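Local coordinates for acetyl-CoA hydrolase/transferase family protein (Porphyromonas gingivalis, PDB 2NVV), which probably catalyses hydrolysis of acetyl-CoA or transfer of its CoA group to and from acetate, and binds zinc, at residues A[153-158]-A[204-209]; A[19-24]-A[53-58]; A[174-179]-A[333-338]; A[63-68]-A[84-89]. All blocks are in the same frame, centred on the assembly; numbering follows the deposited sequence.

Interaction 1: A[153-158]-A[204-209]; sequences DRIIVE and AKIVGV
The flat groups here are the peptide planes of two parallel strands, joined by hydrogen bonds. Ile155 N donates a hydrogen bond to Lys205 O at 2.7 Å from above that carbonyl's plane, 35° out of it, whereas Val207 N donates to Ile155 O within the plane. Val157 N is hydrogen-bonded to Gly208 O at 3.0 Å, nearly along the C=O axis. Between the pairs Ile155-Ile206 and Val157-Val209 one strand spends one residue and the other two, Val207 and Gly208: a beta bulge. On one face of the sheet lie Ile155, Val157, Ile206 and Val209. The Ile206 and Ile155 side chains cross obliquely, CD1 of Ile206 3.8 Å from CB of Ile155, while Ile206 CG2 lies 3.7 Å from Val157 CG2. Ile156 points to the opposite face, where its CG1 meets Val207 CG2 at 3.6 Å; the other Val207 branch, CG1, packs on Arg154 CB. Arg154 sends NE to Phe14 O and NH2 to Asp19, and Lys205 NZ binds Cys149 O. Backbone bonds thus pair 206-212, one of the two outermost strands of the parallel sheet within this chain, while the packing is mainly branched and apolar and charged ends find partners beyond the segments.

Interaction 2: A[19-24]-A[53-58]; sequences DNVGFS and FKIGMF
Phe23 leaves strand 20-23 with CG anti to its carbonyl carbon (chi1 -48°), a turn that swings the ring from CB along the neighbouring strand 55-58. Its CD1 comes edge-on to Phe58 O, 3.5 Å away. Further out, CE1 meets selenomethionine Met57, whose methyl CE, brought round by a bend at chi3 (64°), stands at 3.7 Å. At the tip, Phe23 CZ is 4.2 Å from Ile55 CD1, again near the ring plane. One ring face carries Val21 CG1, set off toward the rim; the partner methyl, Val21 CG2, packs on Ile55 CD1. These strands are the two beta elements of a beta-alpha-beta crossover, joined through helix 35-47, and they run parallel with their axes 29° apart. Four backbone bonds alternate across them: Gly56 N to Asp19 O, Val21 N to Gly56 O at 2.7 Å, Phe58 N to Val21 O and Phe23 N to Phe58 O, the last nearly along the C=O axis. On the sheet face that bears Asn20 and Phe58, Phe58 CE1 lies 3.9 Å from Asn20 CB, with amide and ring planes almost perpendicular, and Asn20 ND2 donates to Lys119 O. Asn20 OD1 sits over Gly56 CA at 3.4 Å, where Gly56 has no side chain to intervene.

Interaction 3: A[174-179]-A[333-338]; sequences CEPLDP and QEYSNN
Sulfur-aromatic contact comes first: Cys174 SG lies obliquely above the Tyr335 ring, 4.4 Å from its centroid and 32° off the ring normal. Its chi1 of 58°, between the backbone N and the carbonyl carbon, holds the sulfur there. Van der Waals packing follows, tip to tip. The hydroxyl end of Tyr335 abuts the Pro176 ring, OH to CD 3.1 Å, and proline N has no hydrogen to offer. Alongside, Glu334 reaches out extended from CG, its OE2 3.6 Å from Pro176 CD. Charge is the third kind of interaction. Glu175 OE2 and Glu334 OE1 are like charges 4.8 Å apart, yet both form salt bridges to Arg113, which also binds Asp178 OD2 and would be expected to offset their repulsion; Glu175 OE2 also hydrogen-bonds Thr147 OG1, and OE1 pairs with Arg150. No hydrogen bond crosses between the segments; within 333-338 Asn338 ND2 donates to Glu334 O at 3.0 Å, and its OD1 caps Glu340 N of the next helix. The contact ties an irregular loop of the N-terminal family region to helix 333-336 of the C-terminal one, with helix 108-113 carrying Arg113 beside it and Tyr335 O hydrogen-bonded to Tyr282 OH at the end of strand 279-282.

Interaction 4: A[63-68]-A[84-89]; sequences TGARLD and QSNKDL
Two helix starts are laid side by side here, one of them a textbook N-cap: Asn86 stands just before helix 87-94, and its OD1 accepts from Leu89 N at 2.8 Å, in the carbonyl plane. The chi1 of 168°, CG anti to the backbone N, brings OD1 to Leu89 N in the first turn. Further hydrogen bonds form inside each segment. Asn86 N donates to Gln84 OE1 from above the carbonyl plane, while Gln84 NE2 turns to Met373 O, near the predicted CoA-binding residue Asn374. In the other segment Thr63 OG1 serves as donor and acceptor at once. It gives to Asp68 OD2 at 2.6 Å, from above the carboxylate plane, and receives Asp68 N at 3.2 Å. The salt bridge is external: Asp68 OD1 pairs with Arg80 NE of strand 77-81, so both oxygens of this buried carboxylate have partners, an arrangement consistent with a charged state. Across the segments there is no hydrogen bond, and the join is made by packing. Ala65 CA lies 3.8 Å from Asn86 ND2, and Asp68 CB and Asn86 CB face each other at 3.9 Å. Leu89, its CG anti to the backbone N, crosses Asp68 obliquely, setting its methyl CD2 3.3 Å from OD1 and 3.4 Å from CG of the carboxylate.

Overall arrangement
Interactions 1 and 2 belong to one parallel sheet, their centres 15 Å apart, and they touch through a salt bridge between Arg154 NH2 and Asp19 OD2 (3.1 Å). Interaction 4 lies against interaction 2, where Met57 CE packs on Leu67 CD1 at 3.5 Å, so the strand and the helix following it share a core. Interaction 3 stands apart, its centre 22 to 26 Å from the others, and links the N-terminal and C-terminal family regions. The side chain of its Tyr335 is about 11 Å from that of Glu284, the predicted catalytic residue, too far for direct contact. Gln84 of interaction 4 comes within about 4 Å of predicted CoA-binding Asn374, side chain to side chain, and about 12 Å from a zinc ion.

Interaction 1: A[153-158]-A[204-209]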
loop_
_atom_site.group_PDB
_atom_site.type_symbol
_atom_site.label_atom_id
_atom_site.label_comp_id
_atom_site.label_asym_id
_atom_site.label_seq_id
_atom_site.Cartn_x
_atom_site.Cartn_y
_atom_site.Cartn_z
ATOM N N ASP A 153 -20.917 -22.657 8.043
ATOM C CA ASP A 153 -22.138 -23.283 8.528
ATOM C C ASP A 153 -21.787 -24.642 9.142
ATOM O O ASP A 153 -22.355 -25.051 10.158
ATOM C CB ASP A 153 -23.113 -23.495 7.374
ATOM C CG ASP A 153 -23.826 -22.226 6.961
ATOM O OD1 ASP A 153 -24.404 -22.218 5.851
ATOM O OD2 ASP A 153 -23.828 -21.249 7.743
ATOM N N ARG A 154 -20.858 -25.347 8.507
ATOM C CA ARG A 154 -20.425 -26.650 8.996
ATOM C C ARG A 154 -18.928 -26.825 8.791
ATOM O O ARG A 154 -18.345 -26.261 7.859
ATOM C CB ARG A 154 -21.204 -27.770 8.302
ATOM C CG ARG A 154 -21.356 -27.574 6.816
ATOM C CD ARG A 154 -22.311 -28.593 6.198
ATOM N NE ARG A 154 -22.372 -28.436 4.744
ATOM C CZ ARG A 154 -22.917 -27.395 4.132
ATOM N NH1 ARG A 154 -23.457 -26.422 4.850
ATOM N NH2 ARG A 154 -22.898 -27.304 2.809
ATOM N N ILE A 155 -18.308 -27.598 9.681
ATOM C CA ILE A 155 -16.868 -27.831 9.635
ATOM C C ILE A 155 -16.505 -29.289 9.458
ATOM O O ILE A 155 -17.057 -30.159 10.124
ATOM C CB ILE A 155 -16.193 -27.326 10.921
ATOM C CG1 ILE A 155 -16.446 -25.825 11.082
ATOM C CG2 ILE A 155 -14.701 -27.629 10.886
ATOM C CD1 ILE A 155 -15.959 -25.256 12.388
ATOM N N ILE A 156 -15.570 -29.549 8.545
ATOM C CA ILE A 156 -15.089 -30.900 8.290
ATOM C C ILE A 156 -13.651 -30.962 8.783
ATOM O O ILE A 156 -12.763 -30.348 8.200
ATOM C CB ILE A 156 -15.112 -31.246 6.784
ATOM C CG1 ILE A 156 -16.557 -31.261 6.270
ATOM C CG2 ILE A 156 -14.435 -32.588 6.557
ATOM C CD1 ILE A 156 -16.673 -31.541 4.780
ATOM N N VAL A 157 -13.429 -31.695 9.866
ATOM C CA VAL A 157 -12.093 -31.827 10.447
ATOM C C VAL A 157 -11.304 -33.049 9.962
ATOM O O VAL A 157 -11.855 -34.124 9.723
ATOM C CB VAL A 157 -12.165 -31.884 11.984
ATOM C CG1 VAL A 157 -10.758 -31.933 12.568
ATOM C CG2 VAL A 157 -12.951 -30.686 12.509
ATOM N N GLU A 158 -9.998 -32.861 9.838
ATOM C CA GLU A 158 -9.083 -33.894 9.380
ATOM C C GLU A 158 -8.007 -34.037 10.466
ATOM O O GLU A 158 -7.159 -33.167 10.612
ATOM C CB GLU A 158 -8.475 -33.427 8.063
ATOM C CG GLU A 158 -7.965 -34.506 7.151
ATOM C CD GLU A 158 -7.701 -33.987 5.743
ATOM O OE1 GLU A 158 -8.663 -33.815 4.957
ATOM O OE2 GLU A 158 -6.523 -33.736 5.430
ATOM N N ALA A 204 -21.234 -28.676 17.527
ATOM C CA ALA A 204 -22.386 -29.033 16.711
ATOM C C ALA A 204 -22.130 -28.740 15.229
ATOM O O ALA A 204 -22.774 -29.323 14.346
ATOM C CB ALA A 204 -23.609 -28.264 17.191
ATOM N N LYS A 205 -21.193 -27.830 14.958
ATOM C CA LYS A 205 -20.851 -27.462 13.585
ATOM C C LYS A 205 -19.939 -28.483 12.912
ATOM O O LYS A 205 -19.807 -28.469 11.688
ATOM C CB LYS A 205 -20.158 -26.105 13.554
ATOM C CG LYS A 205 -20.991 -24.974 14.083
ATOM C CD LYS A 205 -20.236 -23.651 14.022
ATOM C CE LYS A 205 -19.923 -23.243 12.591
ATOM N NZ LYS A 205 -19.242 -21.916 12.537
ATOM N N ILE A 206 -19.299 -29.347 13.705
ATOM C CA ILE A 206 -18.400 -30.370 13.163
ATOM C C ILE A 206 -19.224 -31.526 12.586
ATOM O O ILE A 206 -19.698 -32.386 13.326
ATOM C CB ILE A 206 -17.472 -30.962 14.251
ATOM C CG1 ILE A 206 -16.908 -29.859 15.148
ATOM C CG2 ILE A 206 -16.342 -31.725 13.598
ATOM C CD1 ILE A 206 -16.049 -28.856 14.439
ATOM N N VAL A 207 -19.397 -31.556 11.270
ATOM C CA VAL A 207 -20.169 -32.624 10.661
ATOM C C VAL A 207 -19.420 -33.946 10.655
ATOM O O VAL A 207 -20.006 -34.994 10.387
ATOM C CB VAL A 207 -20.578 -32.276 9.227
ATOM C CG1 VAL A 207 -21.497 -31.074 9.244
ATOM C CG2 VAL A 207 -19.345 -32.001 8.377
ATOM N N GLY A 208 -18.125 -33.903 10.960
ATOM C CA GLY A 208 -17.336 -35.125 10.987
ATOM C C GLY A 208 -15.836 -34.940 11.134
ATOM O O GLY A 208 -15.283 -33.884 10.800
ATOM N N VAL A 209 -15.179 -35.982 11.642
ATOM C CA VAL A 209 -13.729 -35.985 11.833
ATOM C C VAL A 209 -13.115 -37.154 11.079
ATOM O O VAL A 209 -13.386 -38.316 11.388
ATOM C CB VAL A 209 -13.333 -36.116 13.322
ATOM C CG1 VAL A 209 -11.816 -36.121 13.450
ATOM C CG2 VAL A 209 -13.928 -34.962 14.137
#

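Interaction 2: A[19-24]-A[53-58]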
loop_
_atom_site.group_PDB
_atom_site.type_symbol
_atom_site.label_atom_id
_atom_site.label_comp_id
_atom_site.label_asym_id
_atom_site.label_seq_id
_atom_site.Cartn_x
_atom_site.Cartn_y
_atom_site.Cartn_z
ATOM N N ASP A 19 -21.286 -24.275 -3.333
ATOM C CA ASP A 19 -20.969 -23.999 -1.942
ATOM C C ASP A 19 -19.643 -23.258 -1.936
ATOM O O ASP A 19 -18.815 -23.454 -2.820
ATOM C CB ASP A 19 -20.788 -25.290 -1.135
ATOM C CG ASP A 19 -22.082 -25.819 -0.545
ATOM O OD1 ASP A 19 -23.080 -25.064 -0.462
ATOM O OD2 ASP A 19 -22.093 -27.005 -0.140
ATOM N N ASN A 20 -19.446 -22.398 -0.950
ATOM C CA ASN A 20 -18.179 -21.687 -0.821
ATOM C C ASN A 20 -17.429 -22.402 0.286
ATOM O O ASN A 20 -17.931 -22.541 1.398
ATOM C CB ASN A 20 -18.389 -20.216 -0.447
ATOM C CG ASN A 20 -18.833 -19.380 -1.617
ATOM O OD1 ASN A 20 -18.651 -19.768 -2.771
ATOM N ND2 ASN A 20 -19.402 -18.219 -1.333
ATOM N N VAL A 21 -16.227 -22.864 -0.014
ATOM C CA VAL A 21 -15.453 -23.586 0.981
ATOM C C VAL A 21 -14.168 -22.873 1.369
ATOM O O VAL A 21 -13.429 -22.369 0.518
ATOM C CB VAL A 21 -15.103 -25.014 0.482
ATOM C CG1 VAL A 21 -14.527 -25.827 1.616
ATOM C CG2 VAL A 21 -16.346 -25.691 -0.081
ATOM N N GLY A 22 -13.917 -22.828 2.673
ATOM C CA GLY A 22 -12.706 -22.209 3.179
ATOM C C GLY A 22 -11.835 -23.330 3.699
ATOM O O GLY A 22 -12.329 -24.238 4.364
ATOM N N PHE A 23 -10.546 -23.285 3.384
ATOM C CA PHE A 23 -9.619 -24.315 3.832
ATOM C C PHE A 23 -8.596 -23.756 4.817
ATOM O O PHE A 23 -8.194 -22.605 4.726
ATOM C CB PHE A 23 -8.907 -24.926 2.624
ATOM C CG PHE A 23 -9.837 -25.317 1.504
ATOM C CD1 PHE A 23 -10.291 -24.365 0.593
ATOM C CD2 PHE A 23 -10.247 -26.635 1.343
ATOM C CE1 PHE A 23 -11.135 -24.721 -0.463
ATOM C CE2 PHE A 23 -11.087 -26.995 0.294
ATOM C CZ PHE A 23 -11.529 -26.034 -0.609
ATOM N N SER A 24 -8.176 -24.580 5.761
ATOM C CA SER A 24 -7.196 -24.171 6.766
ATOM C C SER A 24 -5.780 -24.197 6.200
ATOM O O SER A 24 -5.558 -24.607 5.056
ATOM C CB SER A 24 -7.259 -25.109 7.971
ATOM O OG SER A 24 -6.820 -26.415 7.616
ATOM N N PHE A 53 -20.940 -28.733 -11.101
ATOM C CA PHE A 53 -20.335 -28.880 -9.785
ATOM C C PHE A 53 -19.033 -28.095 -9.643
ATOM O O PHE A 53 -17.963 -28.523 -10.096
ATOM C CB PHE A 53 -20.099 -30.351 -9.448
ATOM C CG PHE A 53 -19.918 -30.602 -7.978
ATOM C CD1 PHE A 53 -18.867 -30.013 -7.282
ATOM C CD2 PHE A 53 -20.821 -31.402 -7.276
ATOM C CE1 PHE A 53 -18.714 -30.212 -5.911
ATOM C CE2 PHE A 53 -20.679 -31.609 -5.905
ATOM C CZ PHE A 53 -19.619 -31.008 -5.220
ATOM N N LYS A 54 -19.148 -26.931 -9.014
ATOM C CA LYS A 54 -18.011 -26.057 -8.766
ATOM C C LYS A 54 -18.236 -25.342 -7.446
ATOM O O LYS A 54 -19.354 -24.924 -7.132
ATOM C CB LYS A 54 -17.858 -25.031 -9.891
ATOM C CG LYS A 54 -17.609 -25.640 -11.255
ATOM C CD LYS A 54 -17.178 -24.575 -12.222
ATOM C CE LYS A 54 -17.060 -25.097 -13.632
ATOM N NZ LYS A 54 -16.466 -24.028 -14.484
ATOM N N ILE A 55 -17.166 -25.212 -6.669
ATOM C CA ILE A 55 -17.236 -24.560 -5.367
ATOM C C ILE A 55 -16.374 -23.310 -5.335
ATOM O O ILE A 55 -15.412 -23.183 -6.101
ATOM C CB ILE A 55 -16.735 -25.493 -4.253
ATOM C CG1 ILE A 55 -15.295 -25.921 -4.570
ATOM C CG2 ILE A 55 -17.655 -26.707 -4.114
ATOM C CD1 ILE A 55 -14.601 -26.710 -3.458
ATOM N N GLY A 56 -16.728 -22.387 -4.445
ATOM C CA GLY A 56 -15.959 -21.167 -4.303
ATOM C C GLY A 56 -14.871 -21.546 -3.328
ATOM O O GLY A 56 -15.130 -22.311 -2.414
HETATM N N MSE A 57 -13.665 -21.018 -3.501
HETATM C CA MSE A 57 -12.570 -21.379 -2.612
HETATM C C MSE A 57 -11.852 -20.217 -1.952
HETATM O O MSE A 57 -11.336 -19.334 -2.624
HETATM C CB MSE A 57 -11.545 -22.205 -3.383
HETATM C CG MSE A 57 -12.092 -23.482 -3.977
HETATM SE SE MSE A 57 -10.795 -24.377 -5.111
HETATM C CE MSE A 57 -9.473 -24.791 -3.759
ATOM N N PHE A 58 -11.820 -20.237 -0.627
ATOM C CA PHE A 58 -11.127 -19.221 0.166
ATOM C C PHE A 58 -10.042 -20.000 0.909
ATOM O O PHE A 58 -10.353 -20.968 1.617
ATOM C CB PHE A 58 -12.039 -18.588 1.230
ATOM C CG PHE A 58 -13.233 -17.839 0.687
ATOM C CD1 PHE A 58 -14.529 -18.330 0.878
ATOM C CD2 PHE A 58 -13.068 -16.613 0.045
ATOM C CE1 PHE A 58 -15.643 -17.611 0.445
ATOM C CE2 PHE A 58 -14.174 -15.881 -0.397
ATOM C CZ PHE A 58 -15.468 -16.381 -0.196
#

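Interaction 3: A[174-179]-A[333-338]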
loop_
_atom_site.group_PDB
_atom_site.type_symbol
_atom_site.label_atom_id
_atom_site.label_comp_id
_atom_site.label_asym_id
_atom_site.label_seq_id
_atom_site.Cartn_x
_atom_site.Cartn_y
_atom_site.Cartn_z
ATOM N N CYS A 174 -6.651 -15.780 17.094
ATOM C CA CYS A 174 -7.657 -14.805 17.476
ATOM C C CYS A 174 -8.054 -13.918 16.312
ATOM O O CYS A 174 -7.506 -14.014 15.213
ATOM C CB CYS A 174 -7.186 -13.937 18.665
ATOM S SG CYS A 174 -5.639 -13.000 18.451
ATOM N N GLU A 175 -9.038 -13.067 16.578
ATOM C CA GLU A 175 -9.550 -12.109 15.618
ATOM C C GLU A 175 -9.863 -10.872 16.420
ATOM O O GLU A 175 -10.212 -10.963 17.590
ATOM C CB GLU A 175 -10.843 -12.603 14.983
ATOM C CG GLU A 175 -10.694 -13.834 14.130
ATOM C CD GLU A 175 -12.004 -14.251 13.517
ATOM O OE1 GLU A 175 -12.921 -14.622 14.289
ATOM O OE2 GLU A 175 -12.111 -14.200 12.266
ATOM N N PRO A 176 -9.741 -9.692 15.804
ATOM C CA PRO A 176 -10.036 -8.454 16.529
ATOM C C PRO A 176 -11.493 -8.057 16.317
ATOM O O PRO A 176 -12.166 -8.587 15.439
ATOM C CB PRO A 176 -9.086 -7.456 15.886
ATOM C CG PRO A 176 -9.139 -7.879 14.453
ATOM C CD PRO A 176 -9.073 -9.400 14.521
ATOM N N LEU A 177 -11.983 -7.133 17.134
ATOM C CA LEU A 177 -13.341 -6.651 16.960
ATOM C C LEU A 177 -13.278 -5.895 15.633
ATOM O O LEU A 177 -12.195 -5.564 15.154
ATOM C CB LEU A 177 -13.719 -5.706 18.105
ATOM C CG LEU A 177 -14.441 -6.256 19.342
ATOM C CD1 LEU A 177 -14.256 -7.751 19.463
ATOM C CD2 LEU A 177 -13.914 -5.534 20.593
ATOM N N ASP A 178 -14.424 -5.632 15.025
ATOM C CA ASP A 178 -14.434 -4.919 13.763
ATOM C C ASP A 178 -14.947 -3.499 13.960
ATOM O O ASP A 178 -15.647 -3.201 14.929
ATOM C CB ASP A 178 -15.291 -5.679 12.751
ATOM C CG ASP A 178 -14.668 -7.005 12.342
ATOM O OD1 ASP A 178 -15.414 -7.985 12.121
ATOM O OD2 ASP A 178 -13.424 -7.063 12.238
ATOM N N PRO A 179 -14.585 -2.586 13.051
ATOM C CA PRO A 179 -15.069 -1.213 13.224
ATOM C C PRO A 179 -16.581 -1.129 13.375
ATOM O O PRO A 179 -17.321 -1.933 12.816
ATOM C CB PRO A 179 -14.537 -0.484 11.979
ATOM C CG PRO A 179 -14.226 -1.580 11.001
ATOM C CD PRO A 179 -13.723 -2.705 11.861
ATOM N N GLN A 333 -2.788 -15.036 9.106
ATOM C CA GLN A 333 -2.180 -14.043 8.217
ATOM C C GLN A 333 -2.720 -12.638 8.491
ATOM O O GLN A 333 -2.122 -11.629 8.099
ATOM C CB GLN A 333 -2.407 -14.440 6.753
ATOM C CG GLN A 333 -3.857 -14.472 6.312
ATOM C CD GLN A 333 -4.048 -15.299 5.053
ATOM O OE1 GLN A 333 -3.832 -16.512 5.062
ATOM N NE2 GLN A 333 -4.443 -14.652 3.964
ATOM N N GLU A 334 -3.849 -12.568 9.180
ATOM C CA GLU A 334 -4.421 -11.278 9.517
ATOM C C GLU A 334 -3.464 -10.562 10.450
ATOM O O GLU A 334 -3.407 -9.341 10.476
ATOM C CB GLU A 334 -5.782 -11.454 10.194
ATOM C CG GLU A 334 -6.273 -10.216 10.923
ATOM C CD GLU A 334 -7.779 -10.199 11.116
ATOM O OE1 GLU A 334 -8.372 -11.265 11.402
ATOM O OE2 GLU A 334 -8.367 -9.104 10.989
ATOM N N TYR A 335 -2.707 -11.339 11.215
ATOM C CA TYR A 335 -1.733 -10.782 12.148
ATOM C C TYR A 335 -0.292 -10.869 11.661
ATOM O O TYR A 335 0.452 -9.911 11.786
ATOM C CB TYR A 335 -1.847 -11.462 13.499
ATOM C CG TYR A 335 -3.111 -11.098 14.233
ATOM C CD1 TYR A 335 -4.311 -11.769 13.986
ATOM C CD2 TYR A 335 -3.111 -10.058 15.166
ATOM C CE1 TYR A 335 -5.475 -11.413 14.652
ATOM C CE2 TYR A 335 -4.267 -9.693 15.831
ATOM C CZ TYR A 335 -5.445 -10.369 15.576
ATOM O OH TYR A 335 -6.579 -9.994 16.256
ATOM N N SER A 336 0.101 -12.007 11.103
ATOM C CA SER A 336 1.460 -12.169 10.606
ATOM C C SER A 336 1.817 -11.142 9.514
ATOM O O SER A 336 2.980 -10.758 9.367
ATOM C CB SER A 336 1.669 -13.596 10.071
ATOM O OG SER A 336 0.943 -13.827 8.876
ATOM N N ASN A 337 0.814 -10.693 8.767
ATOM C CA ASN A 337 1.017 -9.733 7.678
ATOM C C ASN A 337 0.372 -8.387 7.952
ATOM O O ASN A 337 0.206 -7.589 7.044
ATOM C CB ASN A 337 0.409 -10.273 6.375
ATOM C CG ASN A 337 1.064 -11.547 5.903
ATOM O OD1 ASN A 337 1.477 -12.389 6.703
ATOM N ND2 ASN A 337 1.149 -11.703 4.592
ATOM N N ASN A 338 0.025 -8.121 9.199
ATOM C CA ASN A 338 -0.658 -6.877 9.515
ATOM C C ASN A 338 0.151 -5.590 9.378
ATOM O O ASN A 338 1.218 -5.444 9.962
ATOM C CB ASN A 338 -1.257 -6.961 10.921
ATOM C CG ASN A 338 -2.354 -5.941 11.143
ATOM O OD1 ASN A 338 -2.090 -4.750 11.310
ATOM N ND2 ASN A 338 -3.595 -6.399 11.126
#

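Interaction 4: A[63-68]-A[84-89]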
loop_
_atom_site.group_PDB
_atom_site.type_symbol
_atom_site.label_atom_id
_atom_site.label_comp_id
_atom_site.label_asym_id
_atom_site.label_seq_id
_atom_site.Cartn_x
_atom_site.Cartn_y
_atom_site.Cartn_z
ATOM N N THR A 63 -1.838 -24.119 -1.534
ATOM C CA THR A 63 -2.258 -25.393 -0.980
ATOM C C THR A 63 -1.515 -26.486 -1.748
ATOM O O THR A 63 -0.898 -26.218 -2.784
ATOM C CB THR A 63 -3.783 -25.552 -1.150
ATOM O OG1 THR A 63 -4.101 -25.775 -2.526
ATOM C CG2 THR A 63 -4.479 -24.287 -0.720
ATOM N N GLY A 64 -1.553 -27.719 -1.262
ATOM C CA GLY A 64 -0.847 -28.773 -1.985
ATOM C C GLY A 64 -1.436 -29.075 -3.357
ATOM O O GLY A 64 -2.354 -28.388 -3.829
ATOM N N ALA A 65 -0.905 -30.099 -4.012
ATOM C CA ALA A 65 -1.421 -30.502 -5.313
ATOM C C ALA A 65 -2.690 -31.320 -5.047
ATOM O O ALA A 65 -3.484 -31.582 -5.949
ATOM C CB ALA A 65 -0.384 -31.347 -6.044
ATOM N N ARG A 66 -2.868 -31.718 -3.789
ATOM C CA ARG A 66 -4.018 -32.522 -3.378
ATOM C C ARG A 66 -5.165 -31.646 -2.901
ATOM O O ARG A 66 -6.064 -32.100 -2.200
ATOM C CB ARG A 66 -3.583 -33.481 -2.276
ATOM C CG ARG A 66 -2.324 -34.220 -2.660
ATOM C CD ARG A 66 -1.537 -34.616 -1.450
ATOM N NE ARG A 66 -2.148 -35.731 -0.756
ATOM C CZ ARG A 66 -1.682 -36.228 0.377
ATOM N NH1 ARG A 66 -0.596 -35.693 0.937
ATOM N NH2 ARG A 66 -2.292 -37.262 0.940
ATOM N N LEU A 67 -5.113 -30.382 -3.301
ATOM C CA LEU A 67 -6.123 -29.404 -2.954
ATOM C C LEU A 67 -6.448 -28.673 -4.264
ATOM O O LEU A 67 -7.390 -29.041 -4.977
ATOM C CB LEU A 67 -5.567 -28.425 -1.919
ATOM C CG LEU A 67 -6.499 -27.586 -1.026
ATOM C CD1 LEU A 67 -7.706 -27.070 -1.820
ATOM C CD2 LEU A 67 -6.944 -28.414 0.136
ATOM N N ASP A 68 -5.661 -27.651 -4.588
ATOM C CA ASP A 68 -5.886 -26.892 -5.813
ATOM C C ASP A 68 -5.684 -27.771 -7.038
ATOM O O ASP A 68 -6.462 -27.737 -7.980
ATOM C CB ASP A 68 -4.921 -25.708 -5.907
ATOM C CG ASP A 68 -5.292 -24.577 -4.990
ATOM O OD1 ASP A 68 -6.492 -24.253 -4.911
ATOM O OD2 ASP A 68 -4.378 -23.997 -4.364
ATOM N N GLN A 84 -2.457 -18.600 -4.972
ATOM C CA GLN A 84 -2.316 -19.994 -5.372
ATOM C C GLN A 84 -0.913 -20.216 -5.906
ATOM O O GLN A 84 -0.186 -19.266 -6.197
ATOM C CB GLN A 84 -3.362 -20.407 -6.428
ATOM C CG GLN A 84 -3.341 -19.661 -7.761
ATOM C CD GLN A 84 -2.155 -20.019 -8.638
ATOM O OE1 GLN A 84 -1.814 -21.206 -8.801
ATOM N NE2 GLN A 84 -1.528 -18.998 -9.227
ATOM N N SER A 85 -0.535 -21.482 -6.018
ATOM C CA SER A 85 0.783 -21.843 -6.494
ATOM C C SER A 85 0.829 -23.278 -7.047
ATOM O O SER A 85 1.770 -24.020 -6.797
ATOM C CB SER A 85 1.775 -21.671 -5.346
ATOM O OG SER A 85 3.050 -22.126 -5.735
ATOM N N ASN A 86 -0.197 -23.657 -7.802
ATOM C CA ASN A 86 -0.289 -24.987 -8.402
ATOM C C ASN A 86 -0.400 -24.872 -9.925
ATOM O O ASN A 86 -1.203 -24.094 -10.433
ATOM C CB ASN A 86 -1.504 -25.726 -7.832
ATOM C CG ASN A 86 -1.839 -26.989 -8.602
ATOM O OD1 ASN A 86 -2.624 -26.958 -9.553
ATOM N ND2 ASN A 86 -1.240 -28.109 -8.203
ATOM N N LYS A 87 0.402 -25.656 -10.642
ATOM C CA LYS A 87 0.436 -25.631 -12.107
ATOM C C LYS A 87 -0.892 -25.890 -12.801
ATOM O O LYS A 87 -1.215 -25.250 -13.795
ATOM C CB LYS A 87 1.482 -26.627 -12.617
ATOM C CG LYS A 87 1.146 -28.099 -12.384
ATOM C CD LYS A 87 2.416 -28.949 -12.296
ATOM C CE LYS A 87 3.354 -28.695 -13.464
ATOM N NZ LYS A 87 4.720 -29.242 -13.227
ATOM N N ASP A 88 -1.660 -26.838 -12.284
ATOM C CA ASP A 88 -2.954 -27.161 -12.861
ATOM C C ASP A 88 -3.920 -25.999 -12.685
ATOM O O ASP A 88 -4.591 -25.595 -13.640
ATOM C CB ASP A 88 -3.524 -28.430 -12.215
ATOM C CG ASP A 88 -2.707 -29.663 -12.552
ATOM O OD1 ASP A 88 -2.565 -29.953 -13.756
ATOM O OD2 ASP A 88 -2.202 -30.330 -11.621
ATOM N N LEU A 89 -3.992 -25.462 -11.470
ATOM C CA LEU A 89 -4.872 -24.334 -11.208
ATOM C C LEU A 89 -4.393 -23.109 -11.984
ATOM O O LEU A 89 -5.196 -22.381 -12.548
ATOM C CB LEU A 89 -4.917 -24.019 -9.711
ATOM C CG LEU A 89 -5.757 -22.800 -9.309
ATOM C CD1 LEU A 89 -7.166 -22.914 -9.892
ATOM C CD2 LEU A 89 -5.803 -22.696 -7.786
#